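PDB 2OG9: mandelate racemase/muconate lactonizing enzyme from Polaromonas sp., which probably catalyses the metal-dependent removal of a proton next to a carboxylate, as relatives of mandelate racemase in the enolase superfamily do. Local coordinates for residues Cys151-Gly156 / Gly179-Lys184; Ile229-Asn234 / Gln256-Ile261; Ile261-Met266 / Arg280-Leu285. One frame throughout, in Å; residues are numbered along the deposited sequence.

Contact 1: residues Cys151-Gly156 / Gly179-Lys184; sequences CYNTSG and GGIKLK
A single backbone bridge joins N153 and I181. N153 N reaches G180 O at 2.9 Å, and its carbonyl O takes the N-H of K182, K182 N to N153 O being 2.8 Å. Giving to the residue before I181 and accepting from the one after it is the pattern of a parallel bridge. Upstream, a weak bond from G179 N to C151 O (3.0 Å) continues the pairing. A side chain on G179 would run into that oxygen, and one on G180 would press on Y152 CB, so both glycines suit the close approach of the backbones. Downstream, a water donates to T154 O and K182 O and spans the point where the chains part.

On one side of the bridge, K182 comes to the edge of the Y152 ring, near its plane, with K182 CE 3.6 Å from Y152 CE1. The lysine leaves with CG anti to the backbone N (chi1 179°) and then bends at CE and again at NZ, which pairs with D213. On the other side, I181 CD1 lies 3.3 Å from N153 OD1 and 3.5 Å from S155 OG. S173 braces these two polar groups from the second shell, its hydroxyl hydrogen-bonded to both N153 ND2 and S155 OG.

The contact joins the first two strands of the enolase-type barrel. Strand 333-335 flanks Y152, strand 210-213 flanks I181 and K182, and helix 163-175 packs outside on I181 and S155.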
ATOM      1  N   CYS A 151       8.568 -38.594   3.266  1.00 19.44           N
ATOM      2  CA  CYS A 151       7.704 -38.826   4.411  1.00 20.25           C
ATOM      3  C   CYS A 151       8.466 -38.690   5.721  1.00 21.64           C
ATOM      4  O   CYS A 151       9.699 -38.753   5.754  1.00 19.45           O
ATOM      5  CB  CYS A 151       7.064 -40.221   4.338  1.00 23.18           C
ATOM      6  SG  CYS A 151       8.229 -41.612   4.491  1.00 27.65           S
ATOM      7  N   TYR A 152       7.711 -38.510   6.801  1.00 22.10           N
ATOM      8  CA  TYR A 152       8.271 -38.360   8.134  1.00 22.87           C
ATOM      9  C   TYR A 152       7.244 -38.897   9.113  1.00 23.65           C
ATOM     10  O   TYR A 152       6.081 -39.092   8.752  1.00 24.07           O
ATOM     11  CB  TYR A 152       8.531 -36.882   8.426  1.00 22.17           C
ATOM     12  CG  TYR A 152       7.275 -36.028   8.456  1.00 21.91           C
ATOM     13  CD1 TYR A 152       6.639 -35.726   9.658  1.00 21.88           C
ATOM     14  CD2 TYR A 152       6.721 -35.529   7.278  1.00 21.57           C
ATOM     15  CE1 TYR A 152       5.480 -34.947   9.691  1.00 21.61           C
ATOM     16  CE2 TYR A 152       5.559 -34.747   7.298  1.00 21.66           C
ATOM     17  CZ  TYR A 152       4.947 -34.464   8.506  1.00 21.83           C
ATOM     18  OH  TYR A 152       3.795 -33.705   8.532  1.00 24.07           O
ATOM     19  N   ASN A 153       7.671 -39.145  10.346  1.00 24.24           N
ATOM     20  CA  ASN A 153       6.762 -39.634  11.369  1.00 27.21           C
ATOM     21  C   ASN A 153       7.210 -39.160  12.751  1.00 29.04           C
ATOM     22  O   ASN A 153       8.289 -38.581  12.896  1.00 29.10           O
ATOM     23  CB  ASN A 153       6.659 -41.171  11.304  1.00 28.17           C
ATOM     24  CG  ASN A 153       7.797 -41.891  12.020  1.00 31.27           C
ATOM     25  OD1 ASN A 153       8.859 -41.327  12.280  1.00 31.22           O
ATOM     26  ND2 ASN A 153       7.573 -43.168  12.326  1.00 33.12           N
ATOM     27  N   THR A 154       6.372 -39.390  13.756  1.00 32.14           N
ATOM     28  CA  THR A 154       6.675 -38.989  15.130  1.00 34.37           C
ATOM     29  C   THR A 154       7.244 -40.182  15.886  1.00 36.66           C
ATOM     30  O   THR A 154       7.742 -40.044  17.006  1.00 35.10           O
ATOM     31  CB  THR A 154       5.407 -38.531  15.870  1.00 36.73           C
ATOM     32  OG1 THR A 154       4.543 -39.659  16.071  1.00 39.07           O
ATOM     33  CG2 THR A 154       4.664 -37.476  15.059  1.00 35.81           C
ATOM     34  N   SER A 155       7.161 -41.353  15.261  1.00 38.47           N
ATOM     35  CA  SER A 155       7.642 -42.590  15.867  1.00 38.93           C
ATOM     36  C   SER A 155       6.916 -42.824  17.189  1.00 40.92           C
ATOM     37  O   SER A 155       7.512 -43.274  18.171  1.00 40.78           O
ATOM     38  CB  SER A 155       9.151 -42.522  16.101  1.00 39.25           C
ATOM     39  OG  SER A 155       9.856 -42.494  14.874  1.00 38.51           O
ATOM     40  N   GLY A 156       5.624 -42.501  17.199  1.00 40.54           N
ATOM     41  CA  GLY A 156       4.809 -42.678  18.389  1.00 42.38           C
ATOM     42  C   GLY A 156       5.274 -41.846  19.568  1.00 43.42           C
ATOM     43  O   GLY A 156       5.074 -42.226  20.724  1.00 43.39           O
ATOM     44  N   GLY A 179      11.604 -40.960   6.284  1.00 28.45           N
ATOM     45  CA  GLY A 179      12.531 -39.921   5.863  1.00 26.83           C
ATOM     46  C   GLY A 179      12.735 -38.738   6.792  1.00 26.93           C
ATOM     47  O   GLY A 179      13.504 -37.833   6.474  1.00 26.69           O
ATOM     48  N   GLY A 180      12.058 -38.737   7.933  1.00 25.80           N
ATOM     49  CA  GLY A 180      12.201 -37.637   8.871  1.00 26.05           C
ATOM     50  C   GLY A 180      11.438 -37.885  10.156  1.00 24.97           C
ATOM     51  O   GLY A 180      10.571 -38.759  10.209  1.00 23.51           O
ATOM     52  N   ILE A 181      11.752 -37.101  11.186  1.00 25.34           N
ATOM     53  CA  ILE A 181      11.116 -37.234  12.495  1.00 25.04           C
ATOM     54  C   ILE A 181      10.499 -35.922  12.986  1.00 25.02           C
ATOM     55  O   ILE A 181      11.175 -34.899  13.045  1.00 24.20           O
ATOM     56  CB  ILE A 181      12.152 -37.687  13.563  1.00 26.55           C
ATOM     57  CG1 ILE A 181      12.788 -39.021  13.157  1.00 26.71           C
ATOM     58  CG2 ILE A 181      11.492 -37.782  14.924  1.00 26.22           C
ATOM     59  CD1 ILE A 181      11.817 -40.184  13.094  1.00 27.85           C
ATOM     60  N   LYS A 182       9.217 -35.943  13.338  1.00 25.10           N
ATOM     61  CA  LYS A 182       8.584 -34.739  13.863  1.00 28.75           C
ATOM     62  C   LYS A 182       8.451 -34.891  15.373  1.00 29.86           C
ATOM     63  O   LYS A 182       7.859 -35.854  15.855  1.00 28.85           O
ATOM     64  CB  LYS A 182       7.203 -34.510  13.242  1.00 28.52           C
ATOM     65  CG  LYS A 182       6.514 -33.261  13.791  1.00 31.50           C
ATOM     66  CD  LYS A 182       5.469 -32.709  12.832  1.00 33.71           C
ATOM     67  CE  LYS A 182       4.231 -33.578  12.758  1.00 35.96           C
ATOM     68  NZ  LYS A 182       3.281 -33.317  13.868  1.00 37.32           N
ATOM     69  N   LEU A 183       9.014 -33.945  16.117  1.00 30.76           N
ATOM     70  CA  LEU A 183       8.956 -33.994  17.574  1.00 32.78           C
ATOM     71  C   LEU A 183       7.928 -33.023  18.133  1.00 34.35           C
ATOM     72  O   LEU A 183       7.850 -31.869  17.709  1.00 32.89           O
ATOM     73  CB  LEU A 183      10.325 -33.670  18.175  1.00 33.43           C
ATOM     74  CG  LEU A 183      11.508 -34.556  17.777  1.00 34.78           C
ATOM     75  CD1 LEU A 183      12.786 -33.986  18.370  1.00 36.05           C
ATOM     76  CD2 LEU A 183      11.277 -35.981  18.258  1.00 34.94           C
ATOM     77  N   LYS A 184       7.139 -33.502  19.088  1.00 35.14           N
ATOM     78  CA  LYS A 184       6.130 -32.670  19.723  1.00 35.99           C
ATOM     79  C   LYS A 184       6.808 -31.795  20.772  1.00 35.72           C
ATOM     80  O   LYS A 184       7.599 -32.286  21.580  1.00 34.25           O
ATOM     81  CB  LYS A 184       5.069 -33.538  20.399  1.00 37.73           C
ATOM     82  CG  LYS A 184       4.212 -34.352  19.444  1.00 40.42           C
ATOM     83  CD  LYS A 184       3.255 -33.469  18.658  1.00 42.53           C
ATOM     84  CE  LYS A 184       2.316 -34.306  17.802  1.00 43.81           C
ATOM     85  NZ  LYS A 184       1.572 -35.304  18.624  1.00 45.28           N
TER
HETATM   86  O   HOH W   1       8.599 -37.750  18.144  1.00 30.81           O

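Contact 2: residues Ile229-Asn234 / Gln256-Ile261; sequences IFEPFN and QFDTPI. With CA (calcium ion), chain C.
E231 grips the 256-261 loop with both carboxylate oxygens. OE2 receives the N-H of D258 almost straight on, the angle at hydrogen being 171° and D258 N to E231 OE2 3.0 Å. OE1 takes two donors from one residue: T259 N at 3.0 Å from E231 OE1, on the syn lone pair, and T259 OG1 at 2.8 Å from E231 OE1. Two N-H groups and one hydroxyl fix the rotation of the carboxylate, and a bend at chi2 (-78°) carries CD toward the loop. Water 2 extends the network by donating to F230 O and T259 OG1.

D258 OD2 stands 4.2 Å from E231 OE2. Like charges would tend to repel here, but D258 turns to R228 and Q224 of the second subunit, and the salt bridge to that arginine probably eases the strain.

The F257 ring offers its edge to the carboxylate, the two planes 86° apart, with F257 CD1 3.6 Å from E231 OE2. The F257 carbonyl points away from E231, and F257 O binds a calcium ion at 2.4 Å beside A254 O and five waters, one of which donates to D258 O and another to T259 O.

The contact ties the 3-10 segment after helix 220-230 to the loop between helix 247-256 and strand 261-263, with F257 packed on C227 and R228 of its own chain and T259 on I238 of strand 238-239.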
ATOM      1  N   ILE A 229      16.046 -19.911  19.476  1.00 31.76           N
ATOM      2  CA  ILE A 229      16.871 -20.997  19.984  1.00 34.48           C
ATOM      3  C   ILE A 229      16.997 -22.146  18.986  1.00 34.32           C
ATOM      4  O   ILE A 229      18.076 -22.708  18.815  1.00 34.77           O
ATOM      5  CB  ILE A 229      16.295 -21.540  21.312  1.00 36.13           C
ATOM      6  CG1 ILE A 229      16.268 -20.423  22.359  1.00 37.02           C
ATOM      7  CG2 ILE A 229      17.136 -22.708  21.807  1.00 39.12           C
ATOM      8  CD1 ILE A 229      15.479 -20.765  23.605  1.00 38.28           C
ATOM      9  N   PHE A 230      15.898 -22.485  18.319  1.00 33.61           N
ATOM     10  CA  PHE A 230      15.901 -23.583  17.355  1.00 33.57           C
ATOM     11  C   PHE A 230      16.645 -23.304  16.052  1.00 34.16           C
ATOM     12  O   PHE A 230      16.991 -24.238  15.332  1.00 34.28           O
ATOM     13  CB  PHE A 230      14.465 -24.007  17.020  1.00 34.05           C
ATOM     14  CG  PHE A 230      13.810 -24.852  18.079  1.00 34.33           C
ATOM     15  CD1 PHE A 230      14.451 -25.982  18.586  1.00 35.58           C
ATOM     16  CD2 PHE A 230      12.538 -24.539  18.548  1.00 35.16           C
ATOM     17  CE1 PHE A 230      13.833 -26.789  19.546  1.00 35.17           C
ATOM     18  CE2 PHE A 230      11.910 -25.336  19.506  1.00 34.46           C
ATOM     19  CZ  PHE A 230      12.560 -26.464  20.005  1.00 34.77           C
ATOM     20  N   GLU A 231      16.894 -22.033  15.747  1.00 34.31           N
ATOM     21  CA  GLU A 231      17.580 -21.662  14.507  1.00 35.25           C
ATOM     22  C   GLU A 231      18.815 -22.497  14.164  1.00 36.24           C
ATOM     23  O   GLU A 231      18.949 -22.976  13.038  1.00 34.94           O
ATOM     24  CB  GLU A 231      17.977 -20.178  14.532  1.00 36.98           C
ATOM     25  CG  GLU A 231      16.850 -19.196  14.240  1.00 38.62           C
ATOM     26  CD  GLU A 231      16.521 -19.080  12.756  1.00 39.36           C
ATOM     27  OE1 GLU A 231      16.020 -20.059  12.163  1.00 37.95           O
ATOM     28  OE2 GLU A 231      16.764 -18.001  12.178  1.00 38.57           O
ATOM     29  N   PRO A 232      19.744 -22.670  15.123  1.00 36.24           N
ATOM     30  CA  PRO A 232      20.956 -23.458  14.860  1.00 36.64           C
ATOM     31  C   PRO A 232      20.684 -24.919  14.509  1.00 35.99           C
ATOM     32  O   PRO A 232      21.483 -25.557  13.822  1.00 35.59           O
ATOM     33  CB  PRO A 232      21.746 -23.324  16.163  1.00 37.01           C
ATOM     34  CG  PRO A 232      21.299 -22.008  16.703  1.00 37.19           C
ATOM     35  CD  PRO A 232      19.811 -22.054  16.458  1.00 37.26           C
ATOM     36  N   PHE A 233      19.557 -25.438  14.987  1.00 35.79           N
ATOM     37  CA  PHE A 233      19.163 -26.827  14.749  1.00 35.72           C
ATOM     38  C   PHE A 233      18.917 -27.187  13.286  1.00 34.55           C
ATOM     39  O   PHE A 233      19.002 -28.357  12.914  1.00 33.83           O
ATOM     40  CB  PHE A 233      17.899 -27.151  15.549  1.00 38.32           C
ATOM     41  CG  PHE A 233      18.151 -27.442  17.000  1.00 42.74           C
ATOM     42  CD1 PHE A 233      18.412 -28.742  17.424  1.00 43.67           C
ATOM     43  CD2 PHE A 233      18.126 -26.420  17.944  1.00 42.88           C
ATOM     44  CE1 PHE A 233      18.641 -29.022  18.773  1.00 46.19           C
ATOM     45  CE2 PHE A 233      18.356 -26.686  19.293  1.00 45.37           C
ATOM     46  CZ  PHE A 233      18.613 -27.990  19.708  1.00 46.23           C
ATOM     47  N   ASN A 234      18.608 -26.192  12.460  1.00 32.91           N
ATOM     48  CA  ASN A 234      18.328 -26.436  11.045  1.00 31.50           C
ATOM     49  C   ASN A 234      17.171 -27.413  10.864  1.00 28.94           C
ATOM     50  O   ASN A 234      17.265 -28.374  10.093  1.00 26.22           O
ATOM     51  CB  ASN A 234      19.561 -26.986  10.324  1.00 35.97           C
ATOM     52  CG  ASN A 234      20.616 -25.930  10.088  1.00 40.11           C
ATOM     53  OD1 ASN A 234      20.305 -24.804   9.697  1.00 43.01           O
ATOM     54  ND2 ASN A 234      21.876 -26.291  10.307  1.00 42.07           N
ATOM     55  N   GLN A 256      11.224 -13.082  10.074  1.00 24.59           N
ATOM     56  CA  GLN A 256      12.386 -12.999  10.952  1.00 27.37           C
ATOM     57  C   GLN A 256      13.338 -14.191  10.926  1.00 28.37           C
ATOM     58  O   GLN A 256      14.558 -14.018  10.892  1.00 27.83           O
ATOM     59  CB  GLN A 256      11.898 -12.781  12.396  1.00 28.88           C
ATOM     60  CG  GLN A 256      12.981 -12.719  13.476  1.00 32.88           C
ATOM     61  CD  GLN A 256      13.916 -11.532  13.316  1.00 36.04           C
ATOM     62  OE1 GLN A 256      13.477 -10.414  13.029  1.00 39.28           O
ATOM     63  NE2 GLN A 256      15.209 -11.766  13.512  1.00 35.47           N
ATOM     64  N   PHE A 257      12.788 -15.399  10.921  1.00 25.56           N
ATOM     65  CA  PHE A 257      13.622 -16.594  10.988  1.00 26.24           C
ATOM     66  C   PHE A 257      13.910 -17.389   9.718  1.00 25.04           C
ATOM     67  O   PHE A 257      13.109 -17.422   8.782  1.00 22.72           O
ATOM     68  CB  PHE A 257      13.031 -17.517  12.054  1.00 25.90           C
ATOM     69  CG  PHE A 257      12.947 -16.882  13.416  1.00 27.05           C
ATOM     70  CD1 PHE A 257      14.095 -16.702  14.184  1.00 28.82           C
ATOM     71  CD2 PHE A 257      11.726 -16.443  13.921  1.00 26.15           C
ATOM     72  CE1 PHE A 257      14.030 -16.096  15.441  1.00 29.19           C
ATOM     73  CE2 PHE A 257      11.646 -15.836  15.173  1.00 28.76           C
ATOM     74  CZ  PHE A 257      12.803 -15.660  15.936  1.00 29.17           C
ATOM     75  N   ASP A 258      15.079 -18.027   9.700  1.00 24.47           N
ATOM     76  CA  ASP A 258      15.504 -18.856   8.574  1.00 25.59           C
ATOM     77  C   ASP A 258      14.658 -20.124   8.530  1.00 23.67           C
ATOM     78  O   ASP A 258      14.267 -20.591   7.461  1.00 21.87           O
ATOM     79  CB  ASP A 258      16.972 -19.270   8.724  1.00 25.72           C
ATOM     80  CG  ASP A 258      17.941 -18.130   8.477  1.00 29.45           C
ATOM     81  OD1 ASP A 258      17.509 -17.049   8.021  1.00 26.84           O
ATOM     82  OD2 ASP A 258      19.151 -18.329   8.730  1.00 28.34           O
ATOM     83  N   THR A 259      14.396 -20.682   9.707  1.00 22.16           N
ATOM     84  CA  THR A 259      13.607 -21.907   9.817  1.00 22.70           C
ATOM     85  C   THR A 259      12.193 -21.731   9.277  1.00 18.98           C
ATOM     86  O   THR A 259      11.476 -20.807   9.664  1.00 18.79           O
ATOM     87  CB  THR A 259      13.495 -22.371  11.280  1.00 23.85           C
ATOM     88  OG1 THR A 259      14.809 -22.524  11.830  1.00 24.51           O
ATOM     89  CG2 THR A 259      12.760 -23.710  11.359  1.00 24.67           C
ATOM     90  N   PRO A 260      11.774 -22.621   8.368  1.00 17.10           N
ATOM     91  CA  PRO A 260      10.430 -22.530   7.802  1.00 17.26           C
ATOM     92  C   PRO A 260       9.359 -22.675   8.876  1.00 18.12           C
ATOM     93  O   PRO A 260       9.527 -23.422   9.842  1.00 18.78           O
ATOM     94  CB  PRO A 260      10.392 -23.693   6.814  1.00 17.16           C
ATOM     95  CG  PRO A 260      11.816 -23.761   6.338  1.00 18.84           C
ATOM     96  CD  PRO A 260      12.595 -23.595   7.626  1.00 16.82           C
ATOM     97  N   ILE A 261       8.272 -21.937   8.700  1.00 16.42           N
ATOM     98  CA  ILE A 261       7.135 -21.991   9.597  1.00 17.09           C
ATOM     99  C   ILE A 261       6.071 -22.756   8.827  1.00 18.72           C
ATOM    100  O   ILE A 261       5.824 -22.478   7.654  1.00 16.38           O
ATOM    101  CB  ILE A 261       6.609 -20.585   9.920  1.00 19.62           C
ATOM    102  CG1 ILE A 261       7.708 -19.783  10.619  1.00 19.98           C
ATOM    103  CG2 ILE A 261       5.336 -20.676  10.778  1.00 20.12           C
ATOM    104  CD1 ILE A 261       8.248 -20.449  11.878  1.00 20.47           C
TER
HETATM  105 CA    CA C 401      11.959 -16.980   6.706  1.00 28.88          CA
HETATM  106  O   HOH W   2      15.912 -24.744  12.799  1.00 26.98           O
HETATM  107  O   HOH W   3      13.236 -18.726   5.864  1.00 29.18           O
HETATM  108  O   HOH W   4      10.586 -18.708   7.786  1.00 21.37           O
HETATM  109  O   HOH W   5      10.053 -17.184   5.227  1.00 27.11           O
HETATM  110  O   HOH W   6      12.499 -15.915   4.553  1.00 25.42           O
HETATM  111  O   HOH W   7      13.426 -15.112   6.623  1.00 26.44           O

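Contact 3: residues Ile261-Met266 / Arg280-Leu285; sequences IATGEM and RAADYL
I261 and A262 meet D283 and Y284 where two parallel strands of the barrel lie side by side, the first and last elements of the beta-alpha-beta unit formed by strand 261-263, helix 270-278 and strand 284-285.

Backbone bonds set the register, A262 opposite Y284 and T263 opposite L285. I261 O accepts two N-H groups: Y284 N at 3.2 Å from I261 O, the regular ladder bond, and D283 N at 2.9 Å from I261 O. T263 N continues the ladder to Y284 O, 3.3 Å away. The same oxygen also receives a CA-H contact from A262.

One side chain joins in. D283 OD2 takes the N-H of I261 through its anti lone pair, at 2.8 Å from I261 N and with 167° at hydrogen. With CG beside its own backbone N (chi1 -65°), the carboxylate comes round to the start of the neighbouring strand; together with the backbone N of D283, which meets I261 O, one residue holds I261 through both its N and its O. An alanine here would probably leave the buried N-H of I261 without its acceptor and the start of strand 261-263 less firmly fixed, though the bond from the backbone N would remain.

Apolar packing splits between the two faces of the sheet. A262 CB rests on Y284 CB at 3.8 Å, on the face where the tyrosine ring meets W237. T263 and L285 point to the other face and pack on L276 of helix 270-278, while T263 OG1 bonds to E240. The methyl T263 CG2 touches A282 CB at 3.6 Å and also lies 3.8 Å from A281 O, a buried carbonyl oxygen that has no hydrogen-bonding partner in the model.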
ATOM      1  N   ILE A 261       8.272 -21.937   8.700  1.00 16.42           N
ATOM      2  CA  ILE A 261       7.135 -21.991   9.597  1.00 17.09           C
ATOM      3  C   ILE A 261       6.071 -22.756   8.827  1.00 18.72           C
ATOM      4  O   ILE A 261       5.824 -22.478   7.654  1.00 16.38           O
ATOM      5  CB  ILE A 261       6.609 -20.585   9.920  1.00 19.62           C
ATOM      6  CG1 ILE A 261       7.708 -19.783  10.619  1.00 19.98           C
ATOM      7  CG2 ILE A 261       5.336 -20.676  10.778  1.00 20.12           C
ATOM      8  CD1 ILE A 261       8.248 -20.449  11.878  1.00 20.47           C
ATOM      9  N   ALA A 262       5.462 -23.736   9.482  1.00 18.43           N
ATOM     10  CA  ALA A 262       4.431 -24.542   8.854  1.00 18.34           C
ATOM     11  C   ALA A 262       3.137 -24.370   9.621  1.00 18.80           C
ATOM     12  O   ALA A 262       3.129 -24.422  10.846  1.00 16.74           O
ATOM     13  CB  ALA A 262       4.840 -26.003   8.858  1.00 19.83           C
ATOM     14  N   THR A 263       2.043 -24.160   8.902  1.00 18.74           N
ATOM     15  CA  THR A 263       0.755 -24.004   9.560  1.00 19.86           C
ATOM     16  C   THR A 263      -0.383 -24.229   8.569  1.00 19.22           C
ATOM     17  O   THR A 263      -0.147 -24.357   7.366  1.00 18.84           O
ATOM     18  CB  THR A 263       0.629 -22.597  10.185  1.00 20.95           C
ATOM     19  OG1 THR A 263      -0.579 -22.522  10.953  1.00 23.91           O
ATOM     20  CG2 THR A 263       0.613 -21.531   9.103  1.00 22.42           C
ATOM     21  N   GLY A 264      -1.608 -24.298   9.082  1.00 17.94           N
ATOM     22  CA  GLY A 264      -2.766 -24.489   8.226  1.00 19.65           C
ATOM     23  C   GLY A 264      -3.591 -25.739   8.482  1.00 20.60           C
ATOM     24  O   GLY A 264      -4.728 -25.836   8.019  1.00 19.33           O
ATOM     25  N   GLU A 265      -3.038 -26.692   9.229  1.00 22.40           N
ATOM     26  CA  GLU A 265      -3.741 -27.941   9.507  1.00 25.30           C
ATOM     27  C   GLU A 265      -5.092 -27.765  10.196  1.00 24.49           C
ATOM     28  O   GLU A 265      -5.966 -28.619  10.069  1.00 23.41           O
ATOM     29  CB  GLU A 265      -2.857 -28.874  10.350  1.00 28.55           C
ATOM     30  CG  GLU A 265      -2.512 -28.327  11.729  1.00 32.63           C
ATOM     31  CD  GLU A 265      -1.469 -29.157  12.459  1.00 35.48           C
ATOM     32  OE1 GLU A 265      -1.821 -30.215  13.026  1.00 36.24           O
ATOM     33  OE2 GLU A 265      -0.287 -28.749  12.460  1.00 37.58           O
HETATM   34  N   MSE A 266      -5.278 -26.659  10.909  1.00 23.55           N
HETATM   35  CA  MSE A 266      -6.539 -26.426  11.616  1.00 25.47           C
HETATM   36  C   MSE A 266      -7.628 -25.742  10.793  1.00 24.96           C
HETATM   37  O   MSE A 266      -8.805 -25.767  11.167  1.00 24.11           O
HETATM   38  CB  MSE A 266      -6.288 -25.586  12.872  1.00 29.68           C
HETATM   39  CG  MSE A 266      -5.336 -26.220  13.868  1.00 35.04           C
HETATM   40 SE   MSE A 266      -5.968 -27.959  14.427  1.00 56.91          SE
HETATM   41  CE  MSE A 266      -7.531 -27.381  15.418  1.00 39.05           C
ATOM     42  N   ARG A 280       1.301 -14.210   3.941  1.00 23.53           N
ATOM     43  CA  ARG A 280       2.607 -14.844   3.757  1.00 25.38           C
ATOM     44  C   ARG A 280       2.974 -15.400   5.136  1.00 23.57           C
ATOM     45  O   ARG A 280       4.080 -15.213   5.636  1.00 22.10           O
ATOM     46  CB  ARG A 280       3.651 -13.826   3.282  1.00 30.19           C
ATOM     47  CG  ARG A 280       3.324 -13.225   1.922  1.00 36.80           C
ATOM     48  CD  ARG A 280       4.328 -12.158   1.490  1.00 43.33           C
ATOM     49  NE  ARG A 280       5.682 -12.688   1.354  1.00 49.59           N
ATOM     50  CZ  ARG A 280       6.658 -12.087   0.679  1.00 51.03           C
ATOM     51  NH1 ARG A 280       6.432 -10.929   0.070  1.00 51.29           N
ATOM     52  NH2 ARG A 280       7.862 -12.644   0.613  1.00 51.38           N
ATOM     53  N   ALA A 281       2.016 -16.101   5.732  1.00 21.33           N
ATOM     54  CA  ALA A 281       2.162 -16.655   7.067  1.00 21.28           C
ATOM     55  C   ALA A 281       2.708 -18.075   7.141  1.00 21.88           C
ATOM     56  O   ALA A 281       2.851 -18.625   8.234  1.00 22.78           O
ATOM     57  CB  ALA A 281       0.818 -16.588   7.784  1.00 22.68           C
ATOM     58  N   ALA A 282       3.020 -18.677   5.999  1.00 19.50           N
ATOM     59  CA  ALA A 282       3.539 -20.043   6.022  1.00 21.46           C
ATOM     60  C   ALA A 282       4.476 -20.390   4.876  1.00 21.24           C
ATOM     61  O   ALA A 282       4.181 -20.130   3.710  1.00 21.40           O
ATOM     62  CB  ALA A 282       2.381 -21.030   6.048  1.00 21.27           C
ATOM     63  N   ASP A 283       5.610 -20.986   5.226  1.00 19.22           N
ATOM     64  CA  ASP A 283       6.594 -21.420   4.244  1.00 17.13           C
ATOM     65  C   ASP A 283       6.077 -22.757   3.710  1.00 16.35           C
ATOM     66  O   ASP A 283       6.163 -23.037   2.511  1.00 16.80           O
ATOM     67  CB  ASP A 283       7.947 -21.579   4.924  1.00 19.95           C
ATOM     68  CG  ASP A 283       8.491 -20.257   5.424  1.00 21.76           C
ATOM     69  OD1 ASP A 283       8.858 -19.415   4.577  1.00 23.45           O
ATOM     70  OD2 ASP A 283       8.529 -20.052   6.655  1.00 20.14           O
ATOM     71  N   TYR A 284       5.546 -23.570   4.621  1.00 15.86           N
ATOM     72  CA  TYR A 284       4.943 -24.867   4.299  1.00 16.57           C
ATOM     73  C   TYR A 284       3.463 -24.777   4.656  1.00 16.48           C
ATOM     74  O   TYR A 284       3.117 -24.661   5.831  1.00 18.00           O
ATOM     75  CB  TYR A 284       5.552 -26.002   5.133  1.00 16.40           C
ATOM     76  CG  TYR A 284       6.919 -26.479   4.693  1.00 19.24           C
ATOM     77  CD1 TYR A 284       7.065 -27.407   3.660  1.00 20.72           C
ATOM     78  CD2 TYR A 284       8.070 -26.000   5.312  1.00 22.16           C
ATOM     79  CE1 TYR A 284       8.335 -27.845   3.257  1.00 23.08           C
ATOM     80  CE2 TYR A 284       9.333 -26.425   4.920  1.00 23.48           C
ATOM     81  CZ  TYR A 284       9.460 -27.342   3.894  1.00 25.36           C
ATOM     82  OH  TYR A 284      10.722 -27.718   3.495  1.00 29.01           O
ATOM     83  N   LEU A 285       2.589 -24.831   3.655  1.00 13.96           N
ATOM     84  CA  LEU A 285       1.158 -24.780   3.919  1.00 16.77           C
ATOM     85  C   LEU A 285       0.706 -26.213   4.193  1.00 16.82           C
ATOM     86  O   LEU A 285       1.098 -27.141   3.477  1.00 18.19           O
ATOM     87  CB  LEU A 285       0.408 -24.209   2.710  1.00 16.84           C
ATOM     88  CG  LEU A 285      -1.070 -23.894   2.944  1.00 19.90           C
ATOM     89  CD1 LEU A 285      -1.197 -22.723   3.921  1.00 19.58           C
ATOM     90  CD2 LEU A 285      -1.733 -23.550   1.617  1.00 19.29           C
TER

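In the fold
All three contacts are buried and belong to the barrel, but at different distances from the chain centre. Contacts 1 and 3 join neighbouring strands within it, with centres about 15 and 13 Å out, and backbone bonds carry both. Contact 2 lies farther out, at about 25 Å, and relies on one carboxylate accepting two N-H groups and a hydroxyl from a loop beside a calcium ion and the second subunit. Contacts 2 and 3 share I261 and touch where P260 meets D283 and Y284, so the loop runs into the strand. Contacts 1 and 3 reach the same sheet but do not touch, their nearest atoms about 6 Å apart, and no other chain touches contact 1.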